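Outer membrane protein assembly factor BamA (Haemophilus ducreyi, PDB 4K3C) probably acts, as part of the Bam complex, in the assembly and insertion of beta-barrel proteins into the outer membrane. Local coordinates at residues A240-Y246 against H270-V276; R198-S202 against D231-R235; T351-Y356 against I367-G372; A434-I440 against R454-D460. The contacts are given in a common frame with arbitrary orientation. Numbering follows the deposited sequence.

Overall arrangement
All four contacts lie in the C-terminal transmembrane beta-barrel of this construct, which also carries two POTRA domains at its N-terminal end. Contacts 1 and 2 touch, their centres 12 Å apart: Asn232 and Ser233, in the loop of contact 2, pack on Ala240 to Lys242 of contact 1, at the end of the barrel that is extracellular by strand topology. Contacts 3 and 4, centres 11 Å apart, share the barrel wall nearer the periplasmic end; strands 366-378 and 430-440 are neighbours there, with probable backbone hydrogen bonds from Glu437 N to Ala368 O (2.7 Å) and from Lys370 N to Ser435 O (3.0 Å). Between the two pairs, centres lie about 29 to 37 Å apart.

Contact 1: A240-Y246 against H270-V276; sequences AYKRKTY and HDKLRNV
Residues 242-246 and 270-274 are extended antiparallel strands, their axes 4.6 Å apart at closest approach and their directions at 160°. They belong to the hairpin of strands 242-254 and 260-274 in the BamA barrel wall. His270 pairs with Tyr246 through His270 N to Tyr246 O (2.6 Å) and Tyr246 N to His270 O (2.9 Å); its NE2 is hydrogen-bonded to Gln304. Asp271 faces Thr245 in a non-hydrogen-bonded pair, CA-CA 4.3 Å. Its carboxylate, set by chi1 m, leans across so that OD1 lies 3.3 Å from Thr245 CB and 4.2 Å from Arg243 NE, charge proximity without a salt bridge; the Arg243 guanidinium bridges to Glu228 instead. Lys272 exchanges two 2.8 Å backbone bonds with Lys244, N to O each way, and curls (chi3 m, chi4 p) to place NZ 3.6 Å from Tyr246 CE1, at the ring edge. Leu273, opposite Arg243, brings CD1 to 3.6 Å from Arg243 CG and CD2 to 4.0 Å from Tyr241 CD1. Arg274 closes the ladder: N to Lys242 O 3.1 Å, Lys242 N to Arg274 O 3.2 Å. Asn275 and Val276, with positive phi, stay beside Tyr241: Val276 CG2 is 4.1 Å from Tyr241 CB. Lys242, Lys244, Lys272 and Arg274 share a face with Tyr246 and His270; Asp231 and Asp229 of strand 220-231 touch Lys242 and Lys244 and probably ease the charge crowding, while six backbone bonds join the strands.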
loop_
_atom_site.group_PDB
_atom_site.type_symbol
_atom_site.label_atom_id
_atom_site.label_comp_id
_atom_site.label_asym_id
_atom_site.label_seq_id
_atom_site.Cartn_x
_atom_site.Cartn_y
_atom_site.Cartn_z
ATOM N N ALA A 240 -17.488 -12.242 23.632
ATOM C CA ALA A 240 -16.271 -11.575 23.977
ATOM C C ALA A 240 -15.282 -12.648 24.337
ATOM O O ALA A 240 -15.672 -13.772 24.671
ATOM C CB ALA A 240 -16.501 -10.663 25.140
ATOM N N TYR A 241 -14.006 -12.303 24.232
ATOM C CA TYR A 241 -12.936 -13.170 24.688
ATOM C C TYR A 241 -11.747 -12.262 24.932
ATOM O O TYR A 241 -11.772 -11.101 24.528
ATOM C CB TYR A 241 -12.619 -14.257 23.649
ATOM C CG TYR A 241 -12.186 -13.725 22.296
ATOM C CD1 TYR A 241 -10.848 -13.432 22.040
ATOM C CD2 TYR A 241 -13.106 -13.525 21.269
ATOM C CE1 TYR A 241 -10.445 -12.951 20.812
ATOM C CE2 TYR A 241 -12.710 -13.045 20.044
ATOM C CZ TYR A 241 -11.380 -12.762 19.818
ATOM O OH TYR A 241 -10.971 -12.283 18.592
ATOM N N LYS A 242 -10.723 -12.766 25.612
ATOM C CA LYS A 242 -9.471 -12.027 25.720
ATOM C C LYS A 242 -8.336 -12.818 25.092
ATOM O O LYS A 242 -8.180 -14.007 25.364
ATOM C CB LYS A 242 -9.167 -11.670 27.169
ATOM C CG LYS A 242 -10.065 -10.555 27.701
ATOM C CD LYS A 242 -10.258 -10.653 29.216
ATOM C CE LYS A 242 -11.494 -9.911 29.674
ATOM N NZ LYS A 242 -11.607 -9.934 31.155
ATOM N N ARG A 243 -7.569 -12.154 24.229
ATOM C CA ARG A 243 -6.456 -12.800 23.544
ATOM C C ARG A 243 -5.179 -12.009 23.715
ATOM O O ARG A 243 -5.150 -10.800 23.524
ATOM C CB ARG A 243 -6.741 -12.964 22.055
ATOM C CG ARG A 243 -5.790 -13.922 21.356
ATOM C CD ARG A 243 -5.867 -13.780 19.854
ATOM N NE ARG A 243 -5.460 -12.445 19.427
ATOM C CZ ARG A 243 -6.246 -11.572 18.799
ATOM N NH1 ARG A 243 -5.762 -10.384 18.457
ATOM N NH2 ARG A 243 -7.511 -11.882 18.509
ATOM N N LYS A 244 -4.117 -12.701 24.078
ATOM C CA LYS A 244 -2.832 -12.058 24.249
ATOM C C LYS A 244 -1.952 -12.781 23.267
ATOM O O LYS A 244 -1.873 -14.012 23.283
ATOM C CB LYS A 244 -2.325 -12.270 25.676
ATOM C CG LYS A 244 -1.283 -11.289 26.162
ATOM C CD LYS A 244 -1.033 -11.514 27.664
ATOM C CE LYS A 244 -0.128 -10.450 28.294
ATOM N NZ LYS A 244 0.061 -10.672 29.759
ATOM N N THR A 245 -1.326 -12.057 22.357
ATOM C CA THR A 245 -0.457 -12.786 21.473
ATOM C C THR A 245 0.874 -12.128 21.215
ATOM O O THR A 245 0.978 -10.904 21.159
ATOM C CB THR A 245 -1.125 -13.185 20.152
ATOM O OG1 THR A 245 -0.259 -12.814 19.074
ATOM C CG2 THR A 245 -2.460 -12.524 20.000
ATOM N N TYR A 246 1.893 -12.974 21.090
ATOM C CA TYR A 246 3.205 -12.540 20.679
ATOM C C TYR A 246 3.581 -13.360 19.461
ATOM O O TYR A 246 3.115 -14.486 19.295
ATOM C CB TYR A 246 4.238 -12.806 21.761
ATOM C CG TYR A 246 3.778 -12.701 23.191
ATOM C CD1 TYR A 246 3.148 -13.771 23.827
ATOM C CD2 TYR A 246 4.050 -11.565 23.940
ATOM C CE1 TYR A 246 2.767 -13.697 25.168
ATOM C CE2 TYR A 246 3.674 -11.476 25.281
ATOM C CZ TYR A 246 3.032 -12.541 25.894
ATOM O OH TYR A 246 2.662 -12.437 27.230
ATOM N N HIS A 270 2.405 -16.980 18.960
ATOM C CA HIS A 270 1.915 -17.666 20.129
ATOM C C HIS A 270 0.730 -16.882 20.674
ATOM O O HIS A 270 0.858 -15.704 20.964
ATOM C CB HIS A 270 3.057 -17.732 21.124
ATOM C CG HIS A 270 2.669 -18.232 22.472
ATOM N ND1 HIS A 270 3.227 -17.740 23.631
ATOM C CD2 HIS A 270 1.807 -19.207 22.849
ATOM C CE1 HIS A 270 2.717 -18.380 24.668
ATOM N NE2 HIS A 270 1.854 -19.276 24.218
ATOM N N ASP A 271 -0.429 -17.538 20.770
ATOM C CA ASP A 271 -1.691 -16.930 21.204
ATOM C C ASP A 271 -2.100 -17.530 22.535
ATOM O O ASP A 271 -2.021 -18.746 22.717
ATOM C CB ASP A 271 -2.832 -17.250 20.226
ATOM C CG ASP A 271 -2.584 -16.744 18.825
ATOM O OD1 ASP A 271 -2.818 -15.536 18.555
ATOM O OD2 ASP A 271 -2.186 -17.582 17.987
ATOM N N LYS A 272 -2.573 -16.690 23.449
ATOM C CA LYS A 272 -3.004 -17.158 24.754
ATOM C C LYS A 272 -4.373 -16.552 25.011
ATOM O O LYS A 272 -4.539 -15.335 24.906
ATOM C CB LYS A 272 -1.997 -16.737 25.830
ATOM C CG LYS A 272 -2.237 -17.343 27.206
ATOM C CD LYS A 272 -1.271 -16.803 28.276
ATOM C CE LYS A 272 0.203 -17.068 27.938
ATOM N NZ LYS A 272 0.798 -16.026 27.040
ATOM N N LEU A 273 -5.359 -17.393 25.322
ATOM C CA LEU A 273 -6.721 -16.905 25.533
ATOM C C LEU A 273 -7.245 -17.179 26.939
ATOM O O LEU A 273 -7.090 -18.276 27.471
ATOM C CB LEU A 273 -7.674 -17.450 24.464
ATOM C CG LEU A 273 -7.523 -16.805 23.074
ATOM C CD1 LEU A 273 -6.359 -17.387 22.278
ATOM C CD2 LEU A 273 -8.826 -16.864 22.267
ATOM N N ARG A 274 -7.851 -16.152 27.534
ATOM C CA ARG A 274 -8.448 -16.220 28.868
ATOM C C ARG A 274 -9.886 -15.692 28.750
ATOM O O ARG A 274 -10.253 -15.128 27.704
ATOM C CB ARG A 274 -7.630 -15.382 29.859
ATOM C CG ARG A 274 -7.818 -13.860 29.732
ATOM C CD ARG A 274 -6.570 -13.068 30.142
ATOM N NE ARG A 274 -6.133 -13.379 31.501
ATOM C CZ ARG A 274 -4.892 -13.200 31.955
ATOM N NH1 ARG A 274 -3.946 -12.712 31.155
ATOM N NH2 ARG A 274 -4.595 -13.515 33.215
ATOM N N ASN A 275 -10.680 -15.853 29.812
ATOM C CA ASN A 275 -12.113 -15.581 29.746
ATOM C C ASN A 275 -12.638 -16.678 28.826
ATOM O O ASN A 275 -12.454 -17.862 29.123
ATOM C CB ASN A 275 -12.386 -14.143 29.237
ATOM C CG ASN A 275 -13.871 -13.783 29.152
ATOM O OD1 ASN A 275 -14.720 -14.627 28.871
ATOM N ND2 ASN A 275 -14.177 -12.504 29.358
ATOM N N VAL A 276 -13.218 -16.289 27.690
ATOM C CA VAL A 276 -13.879 -17.216 26.763
ATOM C C VAL A 276 -15.008 -17.942 27.470
ATOM O O VAL A 276 -14.787 -19.005 28.060
ATOM C CB VAL A 276 -12.926 -18.258 26.172
ATOM C CG1 VAL A 276 -13.557 -18.865 24.942
ATOM C CG2 VAL A 276 -11.595 -17.627 25.813
#

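Contact 2: R198-S202 against D231-R235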
loop_
_atom_site.group_PDB
_atom_site.type_symbol
_atom_site.label_atom_id
_atom_site.label_comp_id
_atom_site.label_asym_id
_atom_site.label_seq_id
_atom_site.Cartn_x
_atom_site.Cartn_y
_atom_site.Cartn_z
ATOM N N ARG A 198 -3.213 1.975 20.391
ATOM C CA ARG A 198 -4.337 1.593 21.240
ATOM C C ARG A 198 -5.692 1.795 20.564
ATOM O O ARG A 198 -6.006 2.902 20.144
ATOM C CB ARG A 198 -4.298 2.417 22.528
ATOM C CG ARG A 198 -5.398 2.109 23.531
ATOM C CD ARG A 198 -6.595 3.091 23.425
ATOM N NE ARG A 198 -7.633 2.819 24.430
ATOM C CZ ARG A 198 -8.944 2.915 24.219
ATOM N NH1 ARG A 198 -9.417 3.279 23.032
ATOM N NH2 ARG A 198 -9.787 2.637 25.198
ATOM N N ASN A 199 -6.476 0.716 20.472
ATOM C CA ASN A 199 -7.904 0.723 20.103
ATOM C C ASN A 199 -8.642 0.590 21.401
ATOM O O ASN A 199 -8.019 0.539 22.447
ATOM C CB ASN A 199 -8.274 -0.538 19.303
ATOM C CG ASN A 199 -7.948 -0.423 17.858
ATOM O OD1 ASN A 199 -8.168 0.623 17.253
ATOM N ND2 ASN A 199 -7.417 -1.498 17.277
ATOM N N THR A 200 -9.965 0.464 21.338
ATOM C CA THR A 200 -10.720 -0.030 22.486
ATOM C C THR A 200 -10.556 -1.537 22.564
ATOM O O THR A 200 -10.767 -2.131 23.624
ATOM C CB THR A 200 -12.225 0.291 22.405
ATOM O OG1 THR A 200 -12.629 0.350 21.029
ATOM C CG2 THR A 200 -12.534 1.615 23.102
ATOM N N ASP A 201 -10.175 -2.148 21.442
ATOM C CA ASP A 201 -10.096 -3.604 21.344
ATOM C C ASP A 201 -8.702 -4.152 21.630
ATOM O O ASP A 201 -8.561 -5.265 22.157
ATOM C CB ASP A 201 -10.604 -4.114 19.985
ATOM C CG ASP A 201 -12.121 -4.162 19.906
ATOM O OD1 ASP A 201 -12.746 -4.882 20.713
ATOM O OD2 ASP A 201 -12.692 -3.490 19.027
ATOM N N SER A 202 -7.671 -3.385 21.291
ATOM C CA SER A 202 -6.313 -3.816 21.624
ATOM C C SER A 202 -5.279 -2.713 21.872
ATOM O O SER A 202 -5.503 -1.535 21.610
ATOM C CB SER A 202 -5.782 -4.803 20.568
ATOM O OG SER A 202 -5.948 -4.301 19.257
ATOM N N ASP A 231 -8.854 -7.323 23.699
ATOM C CA ASP A 231 -9.914 -7.461 24.686
ATOM C C ASP A 231 -11.165 -6.795 24.187
ATOM O O ASP A 231 -11.244 -5.586 24.050
ATOM C CB ASP A 231 -9.526 -6.872 26.031
ATOM C CG ASP A 231 -10.631 -7.015 27.073
ATOM O OD1 ASP A 231 -11.768 -7.410 26.713
ATOM O OD2 ASP A 231 -10.355 -6.718 28.260
ATOM N N ASN A 232 -12.177 -7.621 24.052
ATOM C CA ASN A 232 -13.270 -7.422 23.132
ATOM C C ASN A 232 -14.552 -7.077 23.901
ATOM O O ASN A 232 -15.612 -6.844 23.319
ATOM C CB ASN A 232 -13.379 -8.752 22.393
ATOM C CG ASN A 232 -14.547 -8.837 21.513
ATOM O OD1 ASN A 232 -15.523 -9.510 21.837
ATOM N ND2 ASN A 232 -14.470 -8.177 20.362
ATOM N N SER A 233 -14.416 -7.000 25.223
ATOM C CA SER A 233 -15.543 -7.071 26.150
ATOM C C SER A 233 -16.628 -6.009 25.985
ATOM O O SER A 233 -17.745 -6.178 26.479
ATOM C CB SER A 233 -15.025 -7.064 27.584
ATOM O OG SER A 233 -13.871 -7.878 27.705
ATOM N N ALA A 234 -16.324 -4.922 25.294
ATOM C CA ALA A 234 -17.321 -3.869 25.138
ATOM C C ALA A 234 -17.898 -3.843 23.722
ATOM O O ALA A 234 -17.343 -3.169 22.857
ATOM C CB ALA A 234 -16.709 -2.522 25.485
ATOM N N ARG A 235 -19.006 -4.559 23.489
ATOM C CA ARG A 235 -19.568 -4.635 22.145
ATOM C C ARG A 235 -20.962 -5.307 21.887
ATOM O O ARG A 235 -22.012 -4.895 22.409
ATOM C CB ARG A 235 -18.508 -5.231 21.200
ATOM C CG ARG A 235 -18.284 -4.362 19.961
ATOM C CD ARG A 235 -17.047 -4.682 19.125
ATOM N NE ARG A 235 -16.997 -3.766 17.980
ATOM C CZ ARG A 235 -15.935 -3.041 17.637
ATOM N NH1 ARG A 235 -14.815 -3.138 18.340
ATOM N NH2 ARG A 235 -15.989 -2.229 16.585
#
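Here a tight turn between barrel strands 190-198 and 202-211 meets the longer loop that leaves strand 220-231 through an Asx turn at Asp231. The first is closed by Asn199 N donating to Ser202 O (2.7 Å), and Thr200 OG1 is held by the backbone of Ser172. In the second, Asp231 OD1 accepts from Ser233 N at 3.1 Å and, very short in the model, from Ser233 OG at 2.4 Å. The link between them is a backbone hydrogen bond, Asp231 N to Asp201 O, 2.6 Å and nearly straight, supported by a CA-H...O contact from Asp201 CA to Asp231 O (3.5 Å). Because strands 202-211 and 220-231 are antiparallel neighbours in the barrel, this bond carries their pairing just past the start of strand 202-211, at the end that strand topology places outside the cell. Asp201 swings its carboxylate over the longer loop: OD1 comes to 3.5 Å from Asn232 CA, while OD2 forms a salt bridge with Arg235, reaching back along an extended side chain (chi2 and chi3 both t). The modelled separation of Asp201 OD2 and Arg235 NH1, 2.3 Å, is too short, so these two positions are less certain than the pairing of charges.

Contact 3: T351-Y356 against I367-G372; sequences TNFSGY and IATKGG
Strands 351-356 and 367-372 run antiparallel at 179°, with axes 4.8 Å apart and both backbones fully extended. Asn352 stands opposite Gly372, Phe353 opposite Gly371, Ser354 opposite Lys370, Gly355 opposite Thr369 and Tyr356 opposite Ala368. Across the strands Gly371 N donates to Phe353 O (3.1 Å), Gly355 N to Thr369 O (3.1 Å) and Thr369 N to Gly355 O (3.2 Å). The non-hydrogen-bonded positions look outward for partners: the backbones of Asn352, Ser354 and Tyr356 bond to strand 328-338, while Lys370 N probably bonds to Ser435 O on the other flank. Ser354 OG is satisfied by Ser330 OG. Lys370 rises on the same face (chi1 m, chi2 and chi3 t, chi4 p); its NZ lies 3.6 Å from Tyr356 OH and has a long, weak ion pair with Glu437. Tyr356, chi1 m, lays its ring over Ala368, whose CB sits 4.1 Å from the ring centroid in a CH-pi contact. On the reverse face Phe353, chi1 t, leans along its own strand above Gly355, where a CB would come within 3.4 Å of Phe353 CZ, and its CE2 reaches Thr369 OG1 at 3.7 Å. A CB on Gly372 would likewise collide with Asn352 ND2. Such a hairpin, hydrogen-bonded to a further strand on each flank, is the repeating unit of the transmembrane beta-barrel meander in the Omp85 superfamily.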
loop_
_atom_site.group_PDB
_atom_site.type_symbol
_atom_site.label_atom_id
_atom_site.label_comp_id
_atom_site.label_asym_id
_atom_site.label_seq_id
_atom_site.Cartn_x
_atom_site.Cartn_y
_atom_site.Cartn_z
ATOM N N THR A 351 -9.724 -12.081 -1.141
ATOM C CA THR A 351 -9.630 -11.362 -2.388
ATOM C C THR A 351 -10.425 -10.118 -2.370
ATOM O O THR A 351 -11.600 -10.193 -2.235
ATOM C CB THR A 351 -10.239 -12.171 -3.492
ATOM O OG1 THR A 351 -9.840 -13.518 -3.343
ATOM C CG2 THR A 351 -9.761 -11.700 -4.816
ATOM N N ASN A 352 -9.801 -8.972 -2.560
ATOM C CA ASN A 352 -10.537 -7.741 -2.711
ATOM C C ASN A 352 -10.265 -7.063 -3.996
ATOM O O ASN A 352 -9.322 -7.351 -4.659
ATOM C CB ASN A 352 -10.209 -6.749 -1.637
ATOM C CG ASN A 352 -10.024 -7.367 -0.366
ATOM O OD1 ASN A 352 -8.931 -7.743 -0.043
ATOM N ND2 ASN A 352 -11.080 -7.497 0.394
ATOM N N PHE A 353 -11.109 -6.102 -4.293
ATOM C CA PHE A 353 -11.184 -5.475 -5.561
ATOM C C PHE A 353 -11.799 -4.166 -5.258
ATOM O O PHE A 353 -12.738 -4.103 -4.530
ATOM C CB PHE A 353 -12.145 -6.283 -6.402
ATOM C CG PHE A 353 -12.654 -5.575 -7.590
ATOM C CD1 PHE A 353 -11.800 -5.073 -8.523
ATOM C CD2 PHE A 353 -13.994 -5.437 -7.790
ATOM C CE1 PHE A 353 -12.266 -4.426 -9.615
ATOM C CE2 PHE A 353 -14.459 -4.795 -8.885
ATOM C CZ PHE A 353 -13.590 -4.286 -9.798
ATOM N N SER A 354 -11.254 -3.110 -5.803
ATOM C CA SER A 354 -11.921 -1.850 -5.781
ATOM C C SER A 354 -11.550 -1.228 -7.090
ATOM O O SER A 354 -10.422 -1.315 -7.498
ATOM C CB SER A 354 -11.448 -1.011 -4.628
ATOM O OG SER A 354 -10.137 -0.597 -4.871
ATOM N N GLY A 355 -12.529 -0.653 -7.763
ATOM C CA GLY A 355 -12.356 -0.036 -9.050
ATOM C C GLY A 355 -13.229 1.172 -9.206
ATOM O O GLY A 355 -14.246 1.308 -8.589
ATOM N N TYR A 356 -12.789 2.059 -10.061
ATOM C CA TYR A 356 -13.430 3.348 -10.276
ATOM C C TYR A 356 -13.642 3.633 -11.766
ATOM O O TYR A 356 -12.730 3.482 -12.582
ATOM C CB TYR A 356 -12.609 4.479 -9.640
ATOM C CG TYR A 356 -12.478 4.412 -8.133
ATOM C CD1 TYR A 356 -11.706 3.434 -7.528
ATOM C CD2 TYR A 356 -13.096 5.350 -7.319
ATOM C CE1 TYR A 356 -11.577 3.365 -6.156
ATOM C CE2 TYR A 356 -12.963 5.294 -5.939
ATOM C CZ TYR A 356 -12.200 4.292 -5.369
ATOM O OH TYR A 356 -12.061 4.205 -4.011
ATOM N N ILE A 367 -18.397 6.287 -10.833
ATOM C CA ILE A 367 -19.090 5.146 -10.257
ATOM C C ILE A 367 -18.012 4.281 -9.674
ATOM O O ILE A 367 -17.077 3.927 -10.378
ATOM C CB ILE A 367 -19.888 4.317 -11.307
ATOM C CG1 ILE A 367 -21.080 5.106 -11.823
ATOM C CG2 ILE A 367 -20.407 3.012 -10.698
ATOM C CD1 ILE A 367 -22.128 4.243 -12.436
ATOM N N ALA A 368 -18.125 3.954 -8.392
ATOM C CA ALA A 368 -17.150 3.079 -7.750
ATOM C C ALA A 368 -17.812 1.822 -7.226
ATOM O O ALA A 368 -18.971 1.838 -6.812
ATOM C CB ALA A 368 -16.431 3.794 -6.637
ATOM N N THR A 369 -17.064 0.727 -7.268
ATOM C CA THR A 369 -17.563 -0.572 -6.846
ATOM C C THR A 369 -16.446 -1.251 -6.073
ATOM O O THR A 369 -15.284 -0.968 -6.315
ATOM C CB THR A 369 -17.985 -1.451 -8.057
ATOM O OG1 THR A 369 -16.817 -1.939 -8.735
ATOM C CG2 THR A 369 -18.856 -0.651 -9.042
ATOM N N LYS A 370 -16.808 -2.121 -5.131
ATOM C CA LYS A 370 -15.852 -2.815 -4.259
ATOM C C LYS A 370 -16.436 -4.185 -3.949
ATOM O O LYS A 370 -17.657 -4.328 -3.787
ATOM C CB LYS A 370 -15.658 -2.054 -2.939
ATOM C CG LYS A 370 -15.187 -0.618 -3.095
ATOM C CD LYS A 370 -15.178 0.132 -1.763
ATOM C CE LYS A 370 -14.385 1.462 -1.854
ATOM N NZ LYS A 370 -14.979 2.542 -2.724
ATOM N N GLY A 371 -15.578 -5.193 -3.863
ATOM C CA GLY A 371 -16.032 -6.529 -3.517
ATOM C C GLY A 371 -14.956 -7.290 -2.769
ATOM O O GLY A 371 -13.784 -7.182 -3.091
ATOM N N GLY A 372 -15.349 -8.062 -1.768
ATOM C CA GLY A 372 -14.389 -8.844 -1.029
ATOM C C GLY A 372 -14.887 -10.230 -0.696
ATOM O O GLY A 372 -16.062 -10.424 -0.403
#

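Contact 4: A434-I440 against R454-D460; sequences ASLELII and RTSVFVD
Ile439 (chi1 m, chi2 t) lays CD1 over one face of the Arg454 guanidinium, 3.3 Å from CZ, while Arg454 NH2 is hydrogen-bonded to Pro325 O. The strands they belong to, 434-440 and 454-460, are antiparallel neighbours in the Omp85 barrel, directions at 159° and axes 4.4 Å apart. Leu436 pairs with Val459 (Leu436 N to Val459 O 3.0 Å, Val459 N to Leu436 O 2.7 Å) and Leu438 with Val457 (Leu438 N to Val457 O 2.7 Å, Val457 N to Leu438 O 2.9 Å). These four side chains make an apolar outer face, consistent with lipid exposure. Side chains then alternate: Ser435, Glu437, Ile439, Ser456, Phe458 and Asp460 share the other, largely buried face, probably toward the lumen. There Glu437 CB packs on Phe458 CB at 3.5 Å, and Ser456 OG donates to Glu437 OE2 at 3.2 Å. Asp460 forms a salt bridge with Arg399, which also makes a cation-pi contact with Phe458; Arg399 lies in a Leu-Arg-Gly-Phe sequence matching the VRGF-type motif that Omp85 proteins carry in extracellular loop 6. Beside the opening Ile439-Arg454 pair, Thr455 (chi1 p) donates OG1 to Ile440 O at 2.8 Å.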
loop_
_atom_site.group_PDB
_atom_site.type_symbol
_atom_site.label_atom_id
_atom_site.label_comp_id
_atom_site.label_asym_id
_atom_site.label_seq_id
_atom_site.Cartn_x
_atom_site.Cartn_y
_atom_site.Cartn_z
ATOM N N ALA A 434 -19.973 -6.656 -0.932
ATOM C CA ALA A 434 -19.748 -5.861 -2.124
ATOM C C ALA A 434 -20.428 -4.539 -1.938
ATOM O O ALA A 434 -21.191 -4.354 -0.984
ATOM C CB ALA A 434 -20.262 -6.546 -3.328
ATOM N N SER A 435 -20.143 -3.612 -2.840
ATOM C CA SER A 435 -20.565 -2.238 -2.641
ATOM C C SER A 435 -20.555 -1.528 -3.984
ATOM O O SER A 435 -19.740 -1.833 -4.859
ATOM C CB SER A 435 -19.614 -1.556 -1.668
ATOM O OG SER A 435 -20.211 -0.423 -1.077
ATOM N N LEU A 436 -21.479 -0.595 -4.150
ATOM C CA LEU A 436 -21.640 0.123 -5.395
ATOM C C LEU A 436 -21.979 1.538 -4.976
ATOM O O LEU A 436 -22.883 1.741 -4.161
ATOM C CB LEU A 436 -22.806 -0.495 -6.164
ATOM C CG LEU A 436 -23.097 -0.170 -7.636
ATOM C CD1 LEU A 436 -24.514 0.373 -7.830
ATOM C CD2 LEU A 436 -22.058 0.760 -8.243
ATOM N N GLU A 437 -21.258 2.523 -5.494
ATOM C CA GLU A 437 -21.597 3.900 -5.159
ATOM C C GLU A 437 -21.459 4.890 -6.288
ATOM O O GLU A 437 -20.570 4.769 -7.124
ATOM C CB GLU A 437 -20.840 4.406 -3.920
ATOM C CG GLU A 437 -19.340 4.201 -3.867
ATOM C CD GLU A 437 -18.798 4.278 -2.420
ATOM O OE1 GLU A 437 -18.146 3.293 -1.991
ATOM O OE2 GLU A 437 -19.029 5.305 -1.716
ATOM N N LEU A 438 -22.358 5.870 -6.300
ATOM C CA LEU A 438 -22.240 7.019 -7.193
ATOM C C LEU A 438 -21.591 8.189 -6.460
ATOM O O LEU A 438 -22.181 8.761 -5.556
ATOM C CB LEU A 438 -23.612 7.473 -7.708
ATOM C CG LEU A 438 -23.673 8.021 -9.139
ATOM C CD1 LEU A 438 -24.623 9.161 -9.204
ATOM C CD2 LEU A 438 -22.319 8.432 -9.683
ATOM N N ILE A 439 -20.381 8.543 -6.869
ATOM C CA ILE A 439 -19.723 9.742 -6.380
ATOM C C ILE A 439 -20.177 10.944 -7.175
ATOM O O ILE A 439 -19.908 11.047 -8.361
ATOM C CB ILE A 439 -18.237 9.641 -6.602
ATOM C CG1 ILE A 439 -17.681 8.474 -5.810
ATOM C CG2 ILE A 439 -17.578 10.911 -6.221
ATOM C CD1 ILE A 439 -16.291 8.138 -6.201
ATOM N N ILE A 440 -20.862 11.869 -6.533
ATOM C CA ILE A 440 -21.300 13.056 -7.243
ATOM C C ILE A 440 -20.527 14.255 -6.699
ATOM O O ILE A 440 -19.931 14.172 -5.628
ATOM C CB ILE A 440 -22.835 13.251 -7.125
ATOM C CG1 ILE A 440 -23.199 13.936 -5.800
ATOM C CG2 ILE A 440 -23.544 11.918 -7.258
ATOM C CD1 ILE A 440 -23.288 12.982 -4.622
ATOM N N ARG A 454 -15.355 14.307 -0.949
ATOM C CA ARG A 454 -15.963 13.310 -1.803
ATOM C C ARG A 454 -17.337 12.921 -1.261
ATOM O O ARG A 454 -17.446 12.232 -0.247
ATOM C CB ARG A 454 -15.054 12.080 -1.877
ATOM C CG ARG A 454 -15.742 10.782 -2.310
ATOM C CD ARG A 454 -14.783 9.882 -3.054
ATOM N NE ARG A 454 -14.444 10.464 -4.345
ATOM C CZ ARG A 454 -13.668 9.873 -5.244
ATOM N NH1 ARG A 454 -13.429 10.469 -6.405
ATOM N NH2 ARG A 454 -13.150 8.681 -4.987
ATOM N N THR A 455 -18.389 13.371 -1.931
ATOM C CA THR A 455 -19.734 12.975 -1.559
ATOM C C THR A 455 -20.207 11.842 -2.467
ATOM O O THR A 455 -19.824 11.786 -3.631
ATOM C CB THR A 455 -20.689 14.152 -1.666
ATOM O OG1 THR A 455 -20.590 14.704 -2.979
ATOM C CG2 THR A 455 -20.315 15.214 -0.650
ATOM N N SER A 456 -21.025 10.936 -1.936
ATOM C CA SER A 456 -21.438 9.760 -2.686
ATOM C C SER A 456 -22.735 9.167 -2.169
ATOM O O SER A 456 -23.185 9.494 -1.077
ATOM C CB SER A 456 -20.349 8.695 -2.630
ATOM O OG SER A 456 -20.074 8.319 -1.291
ATOM N N VAL A 457 -23.332 8.292 -2.966
ATOM C CA VAL A 457 -24.532 7.573 -2.573
ATOM C C VAL A 457 -24.280 6.130 -2.918
ATOM O O VAL A 457 -23.784 5.828 -4.009
ATOM C CB VAL A 457 -25.763 8.085 -3.321
ATOM C CG1 VAL A 457 -26.922 7.118 -3.166
ATOM C CG2 VAL A 457 -26.139 9.486 -2.812
ATOM N N PHE A 458 -24.589 5.228 -1.994
ATOM C CA PHE A 458 -24.015 3.888 -2.086
ATOM C C PHE A 458 -25.050 2.818 -1.777
ATOM O O PHE A 458 -26.122 3.105 -1.210
ATOM C CB PHE A 458 -22.791 3.742 -1.139
ATOM C CG PHE A 458 -23.154 3.817 0.306
ATOM C CD1 PHE A 458 -23.532 2.681 0.999
ATOM C CD2 PHE A 458 -23.170 5.030 0.970
ATOM C CE1 PHE A 458 -23.912 2.751 2.315
ATOM C CE2 PHE A 458 -23.540 5.102 2.298
ATOM C CZ PHE A 458 -23.912 3.958 2.967
ATOM N N VAL A 459 -24.708 1.586 -2.151
ATOM C CA VAL A 459 -25.406 0.406 -1.665
ATOM C C VAL A 459 -24.355 -0.595 -1.203
ATOM O O VAL A 459 -23.520 -1.046 -1.996
ATOM C CB VAL A 459 -26.326 -0.227 -2.746
ATOM C CG1 VAL A 459 -26.697 -1.655 -2.365
ATOM C CG2 VAL A 459 -27.575 0.617 -2.940
ATOM N N ASP A 460 -24.360 -0.920 0.082
ATOM C CA ASP A 460 -23.441 -1.941 0.582
ATOM C C ASP A 460 -24.264 -3.203 0.775
ATOM O O ASP A 460 -25.484 -3.142 0.934
ATOM C CB ASP A 460 -22.783 -1.539 1.918
ATOM C CG ASP A 460 -21.808 -0.362 1.792
ATOM O OD1 ASP A 460 -21.541 0.106 0.672
ATOM O OD2 ASP A 460 -21.282 0.090 2.834
#